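Local coordinates for glucokinase (Leishmania braziliensis MHOM/BR/75/M2904, PDB 6EDI), which probably binds D-glucose and ATP and phosphorylates the sugar to glucose 6-phosphate, the reaction of a glucokinase, at residues D63-L67 with A167-I173; P210-V214 with E276-G281; L284-Y290 with A322-L326. Numbering follows the deposited sequence.

Contact 1 (D63-L67 with A167-I173); sequences DRSGL and ALSNAGI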
loop_
_atom_site.group_PDB
_atom_site.type_symbol
_atom_site.label_atom_id
_atom_site.label_comp_id
_atom_site.label_asym_id
_atom_site.label_seq_id
_atom_site.Cartn_x
_atom_site.Cartn_y
_atom_site.Cartn_z
ATOM N N ASP A 63 -5.817 29.302 -8.672
ATOM C CA ASP A 63 -5.634 28.007 -9.343
ATOM C C ASP A 63 -4.168 27.927 -9.778
ATOM O O ASP A 63 -3.722 26.977 -10.429
ATOM C CB ASP A 63 -6.609 27.799 -10.516
ATOM C CG ASP A 63 -7.053 29.101 -11.149
ATOM O OD1 ASP A 63 -6.193 29.983 -11.361
ATOM O OD2 ASP A 63 -8.267 29.238 -11.424
ATOM N N ARG A 64 -3.442 28.975 -9.406
ATOM C CA ARG A 64 -1.991 28.980 -9.383
ATOM C C ARG A 64 -1.644 29.382 -7.953
ATOM O O ARG A 64 -1.251 30.526 -7.698
ATOM C CB ARG A 64 -1.428 30.007 -10.368
ATOM C CG ARG A 64 -2.338 30.356 -11.539
ATOM C CD ARG A 64 -2.924 31.756 -11.377
ATOM N NE ARG A 64 -1.902 32.737 -11.009
ATOM C CZ ARG A 64 -1.135 33.391 -11.878
ATOM N NH1 ARG A 64 -1.267 33.174 -13.181
ATOM N NH2 ARG A 64 -0.232 34.262 -11.446
ATOM N N SER A 65 -1.800 28.437 -7.026
ATOM C CA SER A 65 -1.826 28.743 -5.592
ATOM C C SER A 65 -0.653 29.566 -5.072
ATOM O O SER A 65 -0.833 30.432 -4.216
ATOM C CB SER A 65 -1.995 27.468 -4.759
ATOM O OG SER A 65 -1.693 27.687 -3.390
ATOM N N GLY A 66 0.540 29.323 -5.597
ATOM C CA GLY A 66 1.724 29.906 -5.002
ATOM C C GLY A 66 1.909 29.297 -3.625
ATOM O O GLY A 66 1.042 29.393 -2.756
ATOM N N LEU A 67 3.036 28.631 -3.428
ATOM C CA LEU A 67 3.317 28.046 -2.135
ATOM C C LEU A 67 4.544 28.775 -1.641
ATOM O O LEU A 67 5.451 29.019 -2.430
ATOM C CB LEU A 67 3.587 26.549 -2.278
ATOM C CG LEU A 67 2.377 25.704 -2.698
ATOM C CD1 LEU A 67 2.795 24.306 -3.104
ATOM C CD2 LEU A 67 1.364 25.643 -1.576
ATOM N N ALA A 167 0.834 18.462 -2.747
ATOM C CA ALA A 167 0.780 19.893 -2.483
ATOM C C ALA A 167 0.874 20.669 -3.791
ATOM O O ALA A 167 0.088 21.588 -4.036
ATOM C CB ALA A 167 1.872 20.299 -1.534
ATOM N N LEU A 168 1.835 20.297 -4.627
ATOM C CA LEU A 168 2.014 20.948 -5.921
ATOM C C LEU A 168 0.775 20.791 -6.788
ATOM O O LEU A 168 0.368 21.719 -7.498
ATOM C CB LEU A 168 3.224 20.374 -6.652
ATOM C CG LEU A 168 4.608 20.645 -6.059
ATOM C CD1 LEU A 168 5.669 19.758 -6.699
ATOM C CD2 LEU A 168 4.946 22.110 -6.246
ATOM N N SER A 169 0.188 19.601 -6.734
ATOM C CA SER A 169 -1.004 19.289 -7.504
ATOM C C SER A 169 -2.186 20.169 -7.084
ATOM O O SER A 169 -2.815 20.811 -7.925
ATOM C CB SER A 169 -1.365 17.814 -7.334
ATOM O OG SER A 169 -2.433 17.470 -8.186
ATOM N N ASN A 170 -2.490 20.183 -5.784
ATOM C CA ASN A 170 -3.606 20.982 -5.272
ATOM C C ASN A 170 -3.393 22.464 -5.534
ATOM O O ASN A 170 -4.345 23.233 -5.639
ATOM C CB ASN A 170 -3.800 20.740 -3.774
ATOM C CG ASN A 170 -4.333 19.360 -3.477
ATOM O OD1 ASN A 170 -4.909 18.710 -4.354
ATOM N ND2 ASN A 170 -4.138 18.895 -2.243
ATOM N N ALA A 171 -2.129 22.855 -5.652
ATOM C CA ALA A 171 -1.793 24.233 -5.942
ATOM C C ALA A 171 -2.025 24.605 -7.407
ATOM O O ALA A 171 -1.994 25.788 -7.755
ATOM C CB ALA A 171 -0.346 24.519 -5.544
ATOM N N GLY A 172 -2.228 23.609 -8.264
ATOM C CA GLY A 172 -2.466 23.852 -9.679
ATOM C C GLY A 172 -1.165 24.021 -10.442
ATOM O O GLY A 172 -1.159 24.468 -11.584
ATOM N N ILE A 173 -0.063 23.632 -9.807
ATOM C CA ILE A 173 1.273 23.942 -10.298
ATOM C C ILE A 173 2.076 22.688 -10.678
ATOM O O ILE A 173 3.284 22.747 -10.934
ATOM C CB ILE A 173 1.983 24.850 -9.260
ATOM C CG1 ILE A 173 2.546 26.072 -9.954
ATOM C CG2 ILE A 173 2.947 24.103 -8.359
ATOM C CD1 ILE A 173 1.442 26.782 -10.671
#
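The C-terminal turn of helix 157-170 receives the hairpin loop 63-67. Ala167 begins the contact by lining one side of a small apolar pocket: its CB lies 4.4 Å from Leu67 CD1, and its O lies 3.9 Å from the same methyl. Leu168 points its CA-to-CB bond away, yet its CD2 returns to within 4.4 Å of Leu67 CD1. One turn on, Ala171 is the hub. Its CB packs 3.5 Å from Ser65 CB and 4.0 Å from Leu67 CD1, while its carbonyl O accepts a nearly linear hydrogen bond (2.8 Å, 176°) from Ser65 N. Gly172 then takes positive phi, and a Schellman motif ends the helix: Gly172 N bonds to Ser169 O at 2.9 Å and Ile173 N to Leu168 O at 3.0 Å. The Gly172 CA makes a CA-H...O contact of 3.5 Å with Asp63 O; any CB here would collide with that oxygen. Ile173 CD1 finally touches Arg64 CB at 4.3 Å. Asp63 and Arg64 are poorly ordered, so these two contacts are less certain. The contact thus joins the turn of a beta-hairpin, between strands 51-58 and 67-75, to the end of helix 157-170. Helix 399-409 covers the apolar side, with Leu402 on both Leu67 and Leu168, while the Leu67 backbone hydrogen-bonds to Met15 and to Gln17 of edge strand 16-20.

Contact 2 (P210-V214 with E276-G281); sequences PGTGV and EAASNG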
loop_
_atom_site.group_PDB
_atom_site.type_symbol
_atom_site.label_atom_id
_atom_site.label_comp_id
_atom_site.label_asym_id
_atom_site.label_seq_id
_atom_site.Cartn_x
_atom_site.Cartn_y
_atom_site.Cartn_z
ATOM N N PRO A 210 14.499 7.338 -7.612
ATOM C CA PRO A 210 15.822 6.701 -7.601
ATOM C C PRO A 210 16.919 7.678 -7.215
ATOM O O PRO A 210 16.769 8.883 -7.401
ATOM C CB PRO A 210 16.004 6.239 -9.055
ATOM C CG PRO A 210 15.097 7.121 -9.868
ATOM C CD PRO A 210 13.945 7.490 -8.972
ATOM N N GLY A 211 18.003 7.140 -6.665
ATOM C CA GLY A 211 19.153 7.913 -6.228
ATOM C C GLY A 211 20.185 6.965 -5.648
ATOM O O GLY A 211 20.499 5.944 -6.260
ATOM N N THR A 212 20.702 7.290 -4.468
ATOM C CA THR A 212 21.540 6.356 -3.713
ATOM C C THR A 212 20.789 5.044 -3.490
ATOM O O THR A 212 21.310 3.953 -3.763
ATOM C CB THR A 212 21.990 6.962 -2.356
ATOM O OG1 THR A 212 23.243 7.639 -2.529
ATOM C CG2 THR A 212 22.145 5.879 -1.286
ATOM N N GLY A 213 19.560 5.160 -2.996
ATOM C CA GLY A 213 18.668 4.029 -2.894
ATOM C C GLY A 213 17.495 4.336 -3.791
ATOM O O GLY A 213 17.542 5.293 -4.558
ATOM N N VAL A 214 16.445 3.536 -3.708
ATOM C CA VAL A 214 15.245 3.831 -4.464
ATOM C C VAL A 214 14.105 3.947 -3.477
ATOM O O VAL A 214 13.640 2.945 -2.925
ATOM C CB VAL A 214 14.968 2.770 -5.562
ATOM C CG1 VAL A 214 13.656 3.085 -6.294
ATOM C CG2 VAL A 214 16.102 2.748 -6.553
ATOM N N GLU A 276 15.914 -2.165 -6.144
ATOM C CA GLU A 276 16.745 -0.988 -5.879
ATOM C C GLU A 276 18.157 -1.164 -6.423
ATOM O O GLU A 276 18.754 -0.227 -6.958
ATOM C CB GLU A 276 16.802 -0.727 -4.369
ATOM C CG GLU A 276 17.965 0.157 -3.907
ATOM C CD GLU A 276 17.903 0.447 -2.422
ATOM O OE1 GLU A 276 18.574 -0.265 -1.649
ATOM O OE2 GLU A 276 17.178 1.383 -2.031
ATOM N N ALA A 277 18.682 -2.378 -6.295
ATOM C CA ALA A 277 20.058 -2.655 -6.692
ATOM C C ALA A 277 20.278 -2.535 -8.203
ATOM O O ALA A 277 21.399 -2.366 -8.650
ATOM C CB ALA A 277 20.496 -4.015 -6.180
ATOM N N ALA A 278 19.206 -2.619 -8.981
ATOM C CA ALA A 278 19.296 -2.478 -10.435
ATOM C C ALA A 278 18.867 -1.107 -10.925
ATOM O O ALA A 278 18.791 -0.886 -12.132
ATOM C CB ALA A 278 18.449 -3.563 -11.132
ATOM N N SER A 279 18.588 -0.181 -10.010
ATOM C CA SER A 279 18.013 1.099 -10.405
ATOM C C SER A 279 18.616 2.304 -9.661
ATOM O O SER A 279 18.196 3.440 -9.880
ATOM C CB SER A 279 16.479 1.047 -10.249
ATOM O OG SER A 279 16.124 0.500 -8.986
ATOM N N ASN A 280 19.597 2.053 -8.796
ATOM C CA ASN A 280 20.301 3.115 -8.057
ATOM C C ASN A 280 21.708 3.434 -8.599
ATOM O O ASN A 280 22.118 2.908 -9.635
ATOM C CB ASN A 280 20.398 2.740 -6.577
ATOM C CG ASN A 280 21.258 1.509 -6.341
ATOM O OD1 ASN A 280 21.683 0.846 -7.288
ATOM N ND2 ASN A 280 21.499 1.189 -5.076
ATOM N N GLY A 281 22.453 4.293 -7.896
ATOM C CA GLY A 281 23.812 4.625 -8.300
ATOM C C GLY A 281 24.719 3.404 -8.374
ATOM O O GLY A 281 25.416 3.192 -9.372
#
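Two hydrogen bonds hold turn 210-214 to 3-10 segment 276-278 and the start of helix 281-292. Glu276 OE2 accepts from Val214 N at 2.8 Å (160°), and Gly281 N donates to Gly211 O at 3.0 Å. A weak third bond, 3.1 Å from Asn280 ND2 to Thr212 O, lies between them. Asn280 is the N-cap of helix 281-292, its OD1 accepting from Gly283 N, so one backbone NH at the helix start is satisfied by the cap and another by the Gly211 carbonyl. The opposing segment is the tight turn of the beta-hairpin formed by strands 205-210 and 214-222. Its Pro-Gly-Thr-Gly sequence and its position are consistent with the second phosphate-binding loop of the actin-like ATPase fold, as in other sugar kinases. Gly213 CA lies 3.2 Å from Glu276 OE2, where a CB would clash. Around the bonds, Val214 fills the gap, its CB 4.1 Å from Glu276 CB and its CG2 3.3 Å from Ser279 OG, a hydroxyl bonded to Trp275 O. Pro210 CB rests 3.6 Å from Ser279 O. Helix 317-341 packs against both segments, Leu330 touching Pro210 and Ser279, and Leu333 touching Val214.

Contact 3 (L284-Y290 with A322-L326); sequences LEFNYAY and AVDRL
In this oblique helix pair, part of the actin-like ATPase fold of the glucokinase family, the backbones come to 4.6 Å between CA of Asn287 and CA of Ala322. Segments 284-290 and 322-326 are alpha-helical throughout, parts of helices 281-292 and 317-341. The axes of segments 284-290 and 322-326 approach to 8.6 Å at a signed angle of 130°, nearer antiparallel than parallel. Leu284 CA lies 6.1 Å from Leu326 CA.

Apolar packing surrounds the Ala322 methyl: its CB lies 3.5 Å from Asn287 CB, 4.0 Å from Leu284 CD1 and 4.2 Å from Tyr288 CB. Leu284 (chi1 t, chi2 p) brings CD1 also to 4.1 Å from Val323 CG2, and its CB meets Leu326 CD1 at 3.7 Å; Leu326 is likewise t, p. Helix 304-313 adds Val307 against Leu284 and Tyr288.

The direct polar link is Asn287 (chi1 -80°, chi2 6°), whose ND2 donates to Ala322 O at 3.2 Å (165°). That carbonyl also accepts Leu326 N at 3.0 Å within its own helix, while Asn287 OD1 bonds Tyr250 OH.

Two waters extend the bridge. Water 1 accepts from Asn287 ND2 at 2.8 Å and donates weakly to Arg325 O at 3.3 Å; water 2 donates to Asn287 O at 3.0 Å and accepts from Arg325 NE at 2.9 Å.

At the more exposed end of the contact, Arg325 (t, t, m, chi4 -81°) meets Tyr290 (chi1 t): the edge of the ring lies over a guanidinium face, CE2 of Tyr290 3.5 Å from NH2 of Arg325.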
loop_
_atom_site.group_PDB
_atom_site.type_symbol
_atom_site.label_atom_id
_atom_site.label_comp_id
_atom_site.label_asym_id
_atom_site.label_seq_id
_atom_site.Cartn_x
_atom_site.Cartn_y
_atom_site.Cartn_z
ATOM N N LEU A 284 23.932 1.510 -11.349
ATOM C CA LEU A 284 24.389 2.168 -12.573
ATOM C C LEU A 284 25.881 1.891 -12.801
ATOM O O LEU A 284 26.317 1.602 -13.926
ATOM C CB LEU A 284 24.129 3.673 -12.532
ATOM C CG LEU A 284 24.641 4.354 -13.804
ATOM C CD1 LEU A 284 23.931 3.775 -15.034
ATOM C CD2 LEU A 284 24.471 5.857 -13.730
ATOM N N GLU A 285 26.644 1.952 -11.720
ATOM C CA GLU A 285 28.071 1.634 -11.775
ATOM C C GLU A 285 28.311 0.175 -12.164
ATOM O O GLU A 285 29.240 -0.127 -12.923
ATOM C CB GLU A 285 28.742 1.976 -10.445
ATOM C CG GLU A 285 28.650 3.476 -10.135
ATOM C CD GLU A 285 29.260 3.878 -8.812
ATOM O OE1 GLU A 285 29.786 2.996 -8.101
ATOM O OE2 GLU A 285 29.203 5.085 -8.488
ATOM N N PHE A 286 27.465 -0.726 -11.662
ATOM C CA PHE A 286 27.552 -2.125 -12.051
ATOM C C PHE A 286 27.180 -2.301 -13.516
ATOM O O PHE A 286 27.803 -3.085 -14.248
ATOM C CB PHE A 286 26.639 -2.995 -11.186
ATOM C CG PHE A 286 26.601 -4.426 -11.622
ATOM C CD1 PHE A 286 27.596 -5.308 -11.220
ATOM C CD2 PHE A 286 25.584 -4.887 -12.448
ATOM C CE1 PHE A 286 27.580 -6.636 -11.630
ATOM C CE2 PHE A 286 25.550 -6.211 -12.861
ATOM C CZ PHE A 286 26.555 -7.091 -12.451
ATOM N N ASN A 287 26.139 -1.592 -13.936
ATOM C CA ASN A 287 25.689 -1.670 -15.315
ATOM C C ASN A 287 26.778 -1.295 -16.305
ATOM O O ASN A 287 26.919 -1.913 -17.367
ATOM C CB ASN A 287 24.451 -0.812 -15.514
ATOM C CG ASN A 287 23.195 -1.507 -15.023
ATOM O OD1 ASN A 287 23.275 -2.588 -14.430
ATOM N ND2 ASN A 287 22.035 -0.891 -15.261
ATOM N N TYR A 288 27.563 -0.294 -15.938
ATOM C CA TYR A 288 28.642 0.167 -16.799
ATOM C C TYR A 288 29.680 -0.926 -17.021
ATOM O O TYR A 288 30.021 -1.243 -18.158
ATOM C CB TYR A 288 29.305 1.414 -16.220
ATOM C CG TYR A 288 30.317 2.021 -17.167
ATOM C CD1 TYR A 288 29.911 2.600 -18.365
ATOM C CD2 TYR A 288 31.671 2.008 -16.871
ATOM C CE1 TYR A 288 30.831 3.159 -19.241
ATOM C CE2 TYR A 288 32.599 2.564 -17.737
ATOM C CZ TYR A 288 32.174 3.136 -18.919
ATOM O OH TYR A 288 33.107 3.688 -19.780
ATOM N N ALA A 289 30.174 -1.494 -15.930
ATOM C CA ALA A 289 31.084 -2.628 -16.015
ATOM C C ALA A 289 30.455 -3.734 -16.850
ATOM O O ALA A 289 31.049 -4.200 -17.825
ATOM C CB ALA A 289 31.443 -3.127 -14.634
ATOM N N TYR A 290 29.232 -4.120 -16.490
ATOM C CA TYR A 290 28.530 -5.206 -17.166
ATOM C C TYR A 290 28.449 -4.996 -18.679
ATOM O O TYR A 290 28.534 -5.953 -19.443
ATOM C CB TYR A 290 27.132 -5.403 -16.550
ATOM C CG TYR A 290 26.381 -6.637 -17.033
ATOM C CD1 TYR A 290 26.603 -7.884 -16.456
ATOM C CD2 TYR A 290 25.427 -6.546 -18.041
ATOM C CE1 TYR A 290 25.908 -9.008 -16.885
ATOM C CE2 TYR A 290 24.730 -7.660 -18.473
ATOM C CZ TYR A 290 24.979 -8.884 -17.892
ATOM O OH TYR A 290 24.290 -9.993 -18.317
ATOM N N ALA A 322 24.307 1.269 -20.092
ATOM C CA ALA A 322 24.182 1.158 -18.640
ATOM C C ALA A 322 23.038 2.020 -18.110
ATOM O O ALA A 322 22.316 1.601 -17.203
ATOM C CB ALA A 322 25.477 1.526 -17.967
ATOM N N VAL A 323 22.885 3.220 -18.674
ATOM C CA VAL A 323 21.760 4.097 -18.328
ATOM C C VAL A 323 20.445 3.509 -18.812
ATOM O O VAL A 323 19.437 3.526 -18.091
ATOM C CB VAL A 323 21.939 5.508 -18.920
ATOM C CG1 VAL A 323 20.662 6.321 -18.789
ATOM C CG2 VAL A 323 23.051 6.215 -18.213
ATOM N N ASP A 324 20.448 3.008 -20.042
ATOM C CA ASP A 324 19.247 2.411 -20.619
ATOM C C ASP A 324 18.775 1.236 -19.766
ATOM O O ASP A 324 17.587 1.143 -19.451
ATOM C CB ASP A 324 19.506 1.957 -22.058
ATOM C CG ASP A 324 18.263 1.415 -22.741
ATOM O OD1 ASP A 324 17.209 2.097 -22.746
ATOM O OD2 ASP A 324 18.345 0.291 -23.282
ATOM N N ARG A 325 19.699 0.350 -19.386
ATOM C CA ARG A 325 19.346 -0.774 -18.524
ATOM C C ARG A 325 18.847 -0.302 -17.160
ATOM O O ARG A 325 17.924 -0.899 -16.582
ATOM C CB ARG A 325 20.514 -1.763 -18.362
ATOM C CG ARG A 325 20.078 -3.070 -17.690
ATOM C CD ARG A 325 21.210 -4.017 -17.329
ATOM N NE ARG A 325 21.981 -4.466 -18.487
ATOM C CZ ARG A 325 21.618 -5.447 -19.300
ATOM N NH1 ARG A 325 20.472 -6.094 -19.108
ATOM N NH2 ARG A 325 22.390 -5.774 -20.321
ATOM N N LEU A 326 19.443 0.774 -16.654
ATOM C CA LEU A 326 19.059 1.345 -15.365
ATOM C C LEU A 326 17.577 1.699 -15.352
ATOM O O LEU A 326 16.834 1.250 -14.485
ATOM C CB LEU A 326 19.886 2.602 -15.040
ATOM C CG LEU A 326 19.878 3.011 -13.557
ATOM C CD1 LEU A 326 20.759 2.079 -12.731
ATOM C CD2 LEU A 326 20.287 4.465 -13.329
HETATM O O HOH W 1 19.819 -2.336 -14.317
HETATM O O HOH W 2 24.318 -2.762 -18.680
#

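How the contacts relate
The three contacts follow one another along the chain, none enclosing or crossing another. Contact 1 closes a loop of 99 residues, returning the chain from a hairpin of the first six-stranded sheet to the helix that follows its last strand. Contact 2 opens in the other six-stranded sheet and closes after 61 intervening residues at the start of helix 281-292. Almost at once that helix enters contact 3, whose 31-residue loop carries the chain to helix 317-341. Contacts 2 and 3 adjoin: Leu326 CD1 lies 3.5 Å from Asn280 O and 3.7 Å from Ser279 CA. Contact 1 lies on the opposite side of the chain's centre from both, its centre about 29 Å from that of contact 2.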